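Local coordinates for protein arginine kinase (Anthopleura japonica, PDB 4RF6) that catalyses the reversible transfer of a phosphate group from ATP to L-arginine, yielding phosphoarginine and ADP, with two phosphagen kinase units fused in one chain, at residues 110-121 with 244-254. Numbering follows the deposited sequence.
Sequences MNPAHVKAPDLD and SDIGSVFSRLC
The ring of F250 leans against three residues of 110-121 at once, V115 CG2, P112 CA and M110 SD all coming at it obliquely. V115 sends one branch, CG2, to within 3.9 Å of F250 CE2. P112 lays CA and CB near F250 CE2 and CD2, and M110 brings SD to 4.2 Å from F250 CZ, a Met-aromatic contact. A long, unbranched thioether suits M110's place: bends at chi2 and chi3 (-68° and -72°) fold the chain back, so that CE also lies 3.6 Å from C254 SG. Small C254 leaves room for P112, whose CD packs 3.6 Å from C254 CB. P112 also opens the short 3-10 turn 112-114, overlapped at its start by an Asx turn in which N111 OD1 accepts from A113 N.

These contacts lay the extended linker that follows helix 86-96 along the first turns of helix 246-264, which packs against the antiparallel sheet of the phosphagen kinase catalytic domain. Helix 344-370 adjoins the same seam, with V348 on F250 and Y352 on A117 and L120. Where the linker passes over the first turn of the helix, glycine is apt: G247 has no side chain to collide with A117 O, and water 2 fits between them, donating to A117 O and D245 OD1 while accepting from G247 N.

D245 is the N-cap, its OD1 receiving S248 N from above the carboxylate plane. The carboxylate of D119 stacks on that of D245, planes 19° apart, a closeness of like charges that may be eased by S244 OG donating to D119 OD1 (2.7 Å). Tucked between its own backbone N and carbonyl carbon, S244 OG also accepts from D121 N at 3.0 Å, along a distinctly bent N-H bond; D121's carboxylate turns instead to the backbone N atoms of R125, Y126 and I127, just ahead of and entering strand 127-136.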
loop_
_atom_site.group_PDB
_atom_site.type_symbol
_atom_site.label_atom_id
_atom_site.label_comp_id
_atom_site.label_asym_id
_atom_site.label_seq_id
_atom_site.Cartn_x
_atom_site.Cartn_y
_atom_site.Cartn_z
ATOM N N MET A 110 -22.277 -6.426 -16.003
ATOM C CA MET A 110 -21.598 -6.629 -14.733
ATOM C C MET A 110 -21.211 -8.094 -14.537
ATOM O O MET A 110 -21.227 -8.601 -13.413
ATOM C CB MET A 110 -22.478 -6.149 -13.577
ATOM C CG MET A 110 -22.523 -4.636 -13.422
ATOM S SD MET A 110 -20.947 -3.946 -12.884
ATOM C CE MET A 110 -20.923 -4.497 -11.183
ATOM N N ASN A 111 -20.869 -8.769 -15.632
ATOM C CA ASN A 111 -20.344 -10.129 -15.563
ATOM C C ASN A 111 -18.825 -10.112 -15.680
ATOM O O ASN A 111 -18.284 -9.975 -16.780
ATOM C CB ASN A 111 -20.946 -11.013 -16.662
ATOM C CG ASN A 111 -20.633 -12.488 -16.466
ATOM O OD1 ASN A 111 -19.631 -12.850 -15.845
ATOM N ND2 ASN A 111 -21.492 -13.348 -16.997
ATOM N N PRO A 112 -18.132 -10.273 -14.540
ATOM C CA PRO A 112 -16.668 -10.198 -14.469
ATOM C C PRO A 112 -15.977 -11.258 -15.318
ATOM O O PRO A 112 -14.812 -11.084 -15.660
ATOM C CB PRO A 112 -16.380 -10.451 -12.984
ATOM C CG PRO A 112 -17.556 -11.217 -12.493
ATOM C CD PRO A 112 -18.723 -10.644 -13.243
ATOM N N ALA A 113 -16.679 -12.338 -15.649
ATOM C CA ALA A 113 -16.113 -13.396 -16.487
ATOM C C ALA A 113 -15.924 -12.938 -17.936
ATOM O O ALA A 113 -15.234 -13.594 -18.720
ATOM C CB ALA A 113 -16.980 -14.642 -16.428
ATOM N N HIS A 114 -16.558 -11.823 -18.295
ATOM C CA HIS A 114 -16.416 -11.260 -19.635
ATOM C C HIS A 114 -15.126 -10.451 -19.756
ATOM O O HIS A 114 -14.725 -10.044 -20.854
ATOM C CB HIS A 114 -17.623 -10.386 -19.986
ATOM C CG HIS A 114 -18.888 -11.157 -20.202
ATOM N ND1 HIS A 114 -20.076 -10.556 -20.554
ATOM C CD2 HIS A 114 -19.145 -12.486 -20.123
ATOM C CE1 HIS A 114 -21.015 -11.478 -20.674
ATOM N NE2 HIS A 114 -20.475 -12.657 -20.420
ATOM N N VAL A 115 -14.481 -10.221 -18.615
ATOM C CA VAL A 115 -13.212 -9.503 -18.579
ATOM C C VAL A 115 -12.043 -10.483 -18.633
ATOM O O VAL A 115 -12.016 -11.473 -17.902
ATOM C CB VAL A 115 -13.106 -8.602 -17.323
ATOM C CG1 VAL A 115 -11.671 -8.144 -17.097
ATOM C CG2 VAL A 115 -14.047 -7.404 -17.448
ATOM N N LYS A 116 -11.088 -10.211 -19.513
ATOM C CA LYS A 116 -9.898 -11.043 -19.621
ATOM C C LYS A 116 -8.714 -10.226 -19.125
ATOM O O LYS A 116 -8.171 -9.395 -19.855
ATOM C CB LYS A 116 -9.683 -11.482 -21.071
ATOM C CG LYS A 116 -10.920 -12.106 -21.718
ATOM C CD LYS A 116 -11.453 -13.268 -20.883
ATOM C CE LYS A 116 -12.517 -14.078 -21.626
ATOM N NZ LYS A 116 -13.863 -13.434 -21.612
ATOM N N ALA A 117 -8.325 -10.449 -17.873
ATOM C CA ALA A 117 -7.301 -9.615 -17.248
ATOM C C ALA A 117 -6.323 -10.395 -16.382
ATOM O O ALA A 117 -6.416 -10.364 -15.152
ATOM C CB ALA A 117 -7.955 -8.514 -16.430
ATOM N N PRO A 118 -5.374 -11.095 -17.018
ATOM C CA PRO A 118 -4.290 -11.720 -16.255
ATOM C C PRO A 118 -3.491 -10.639 -15.531
ATOM O O PRO A 118 -3.170 -9.629 -16.161
ATOM C CB PRO A 118 -3.419 -12.354 -17.342
ATOM C CG PRO A 118 -4.317 -12.510 -18.529
ATOM C CD PRO A 118 -5.275 -11.362 -18.465
ATOM N N ASP A 119 -3.175 -10.847 -14.253
ATOM C CA ASP A 119 -2.533 -9.818 -13.425
ATOM C C ASP A 119 -1.306 -9.174 -14.088
ATOM O O ASP A 119 -0.315 -9.850 -14.372
ATOM C CB ASP A 119 -2.166 -10.391 -12.051
ATOM C CG ASP A 119 -1.895 -9.306 -11.017
ATOM O OD1 ASP A 119 -2.238 -8.130 -11.274
ATOM O OD2 ASP A 119 -1.350 -9.639 -9.946
ATOM N N LEU A 120 -1.387 -7.867 -14.331
ATOM C CA LEU A 120 -0.370 -7.141 -15.100
ATOM C C LEU A 120 1.001 -7.087 -14.437
ATOM O O LEU A 120 2.028 -7.252 -15.104
ATOM C CB LEU A 120 -0.833 -5.706 -15.383
ATOM C CG LEU A 120 -1.918 -5.540 -16.439
ATOM C CD1 LEU A 120 -2.395 -4.098 -16.541
ATOM C CD2 LEU A 120 -1.407 -6.032 -17.782
ATOM N N ASP A 121 1.013 -6.855 -13.129
ATOM C CA ASP A 121 2.239 -6.465 -12.443
ATOM C C ASP A 121 2.279 -6.974 -10.998
ATOM O O ASP A 121 2.222 -6.185 -10.056
ATOM C CB ASP A 121 2.329 -4.939 -12.488
ATOM C CG ASP A 121 3.604 -4.400 -11.892
ATOM O OD1 ASP A 121 4.631 -5.117 -11.900
ATOM O OD2 ASP A 121 3.565 -3.241 -11.422
ATOM N N SER A 244 -1.882 -4.434 -8.858
ATOM C CA SER A 244 -2.351 -4.272 -10.233
ATOM C C SER A 244 -3.567 -5.121 -10.609
ATOM O O SER A 244 -4.075 -5.015 -11.726
ATOM C CB SER A 244 -1.207 -4.635 -11.182
ATOM O OG SER A 244 -0.724 -5.940 -10.893
ATOM N N ASP A 245 -4.019 -5.980 -9.699
ATOM C CA ASP A 245 -4.981 -7.022 -10.062
ATOM C C ASP A 245 -6.409 -6.497 -10.269
ATOM O O ASP A 245 -7.312 -6.797 -9.488
ATOM C CB ASP A 245 -4.957 -8.135 -9.009
ATOM C CG ASP A 245 -5.491 -9.452 -9.536
ATOM O OD1 ASP A 245 -6.144 -9.452 -10.602
ATOM O OD2 ASP A 245 -5.264 -10.482 -8.867
ATOM N N ILE A 246 -6.615 -5.729 -11.335
ATOM C CA ILE A 246 -7.927 -5.154 -11.610
ATOM C C ILE A 246 -8.985 -6.236 -11.857
ATOM O O ILE A 246 -10.177 -6.014 -11.617
ATOM C CB ILE A 246 -7.876 -4.131 -12.784
ATOM C CG1 ILE A 246 -9.207 -3.382 -12.908
ATOM C CG2 ILE A 246 -7.515 -4.810 -14.091
ATOM C CD1 ILE A 246 -9.200 -2.276 -13.943
ATOM N N GLY A 247 -8.548 -7.406 -12.319
ATOM C CA GLY A 247 -9.452 -8.529 -12.513
ATOM C C GLY A 247 -10.100 -8.955 -11.207
ATOM O O GLY A 247 -11.324 -9.109 -11.115
ATOM N N SER A 248 -9.272 -9.133 -10.183
ATOM C CA SER A 248 -9.765 -9.509 -8.859
ATOM C C SER A 248 -10.619 -8.408 -8.222
ATOM O O SER A 248 -11.608 -8.691 -7.545
ATOM C CB SER A 248 -8.596 -9.871 -7.945
ATOM O OG SER A 248 -9.017 -9.988 -6.600
ATOM N N VAL A 249 -10.227 -7.154 -8.440
ATOM C CA VAL A 249 -10.963 -6.006 -7.907
ATOM C C VAL A 249 -12.377 -5.929 -8.496
ATOM O O VAL A 249 -13.348 -5.678 -7.780
ATOM C CB VAL A 249 -10.223 -4.684 -8.183
ATOM C CG1 VAL A 249 -11.126 -3.483 -7.897
ATOM C CG2 VAL A 249 -8.942 -4.591 -7.365
ATOM N N PHE A 250 -12.478 -6.140 -9.804
ATOM C CA PHE A 250 -13.760 -6.072 -10.493
ATOM C C PHE A 250 -14.630 -7.274 -10.151
ATOM O O PHE A 250 -15.855 -7.158 -10.047
ATOM C CB PHE A 250 -13.556 -5.978 -12.005
ATOM C CG PHE A 250 -14.821 -5.692 -12.770
ATOM C CD1 PHE A 250 -15.614 -4.600 -12.440
ATOM C CD2 PHE A 250 -15.211 -6.508 -13.824
ATOM C CE1 PHE A 250 -16.784 -4.331 -13.140
ATOM C CE2 PHE A 250 -16.376 -6.249 -14.535
ATOM C CZ PHE A 250 -17.164 -5.156 -14.193
ATOM N N SER A 251 -13.993 -8.428 -9.977
ATOM C CA SER A 251 -14.700 -9.637 -9.560
ATOM C C SER A 251 -15.385 -9.427 -8.207
ATOM O O SER A 251 -16.573 -9.723 -8.049
ATOM C CB SER A 251 -13.731 -10.825 -9.491
ATOM O OG SER A 251 -14.366 -11.975 -8.975
ATOM N N ARG A 252 -14.622 -8.914 -7.242
ATOM C CA ARG A 252 -15.127 -8.619 -5.905
ATOM C C ARG A 252 -16.250 -7.584 -5.969
ATOM O O ARG A 252 -17.278 -7.724 -5.297
ATOM C CB ARG A 252 -13.979 -8.133 -5.009
ATOM C CG ARG A 252 -14.378 -7.775 -3.580
ATOM C CD ARG A 252 -13.158 -7.640 -2.671
ATOM N NE ARG A 252 -12.255 -6.573 -3.104
ATOM C CZ ARG A 252 -11.042 -6.772 -3.618
ATOM N NH1 ARG A 252 -10.567 -8.002 -3.762
ATOM N NH2 ARG A 252 -10.298 -5.736 -3.980
ATOM N N LEU A 253 -16.059 -6.555 -6.794
ATOM C CA LEU A 253 -17.088 -5.535 -6.981
ATOM C C LEU A 253 -18.378 -6.163 -7.493
ATOM O O LEU A 253 -19.451 -5.976 -6.908
ATOM C CB LEU A 253 -16.622 -4.455 -7.958
ATOM C CG LEU A 253 -17.651 -3.352 -8.212
ATOM C CD1 LEU A 253 -17.981 -2.629 -6.918
ATOM C CD2 LEU A 253 -17.173 -2.364 -9.269
ATOM N N CYS A 254 -18.260 -6.914 -8.585
ATOM C CA CYS A 254 -19.418 -7.532 -9.219
ATOM C C CYS A 254 -20.169 -8.462 -8.276
ATOM O O CYS A 254 -21.399 -8.408 -8.192
ATOM C CB CYS A 254 -18.997 -8.273 -10.484
ATOM S SG CYS A 254 -18.622 -7.145 -11.841
HETATM O O HOH W 1 -12.875 -9.231 -13.566
HETATM O O HOH W 2 -6.095 -8.534 -13.276
HETATM O O HOH W 3 -3.931 -6.501 -14.129
#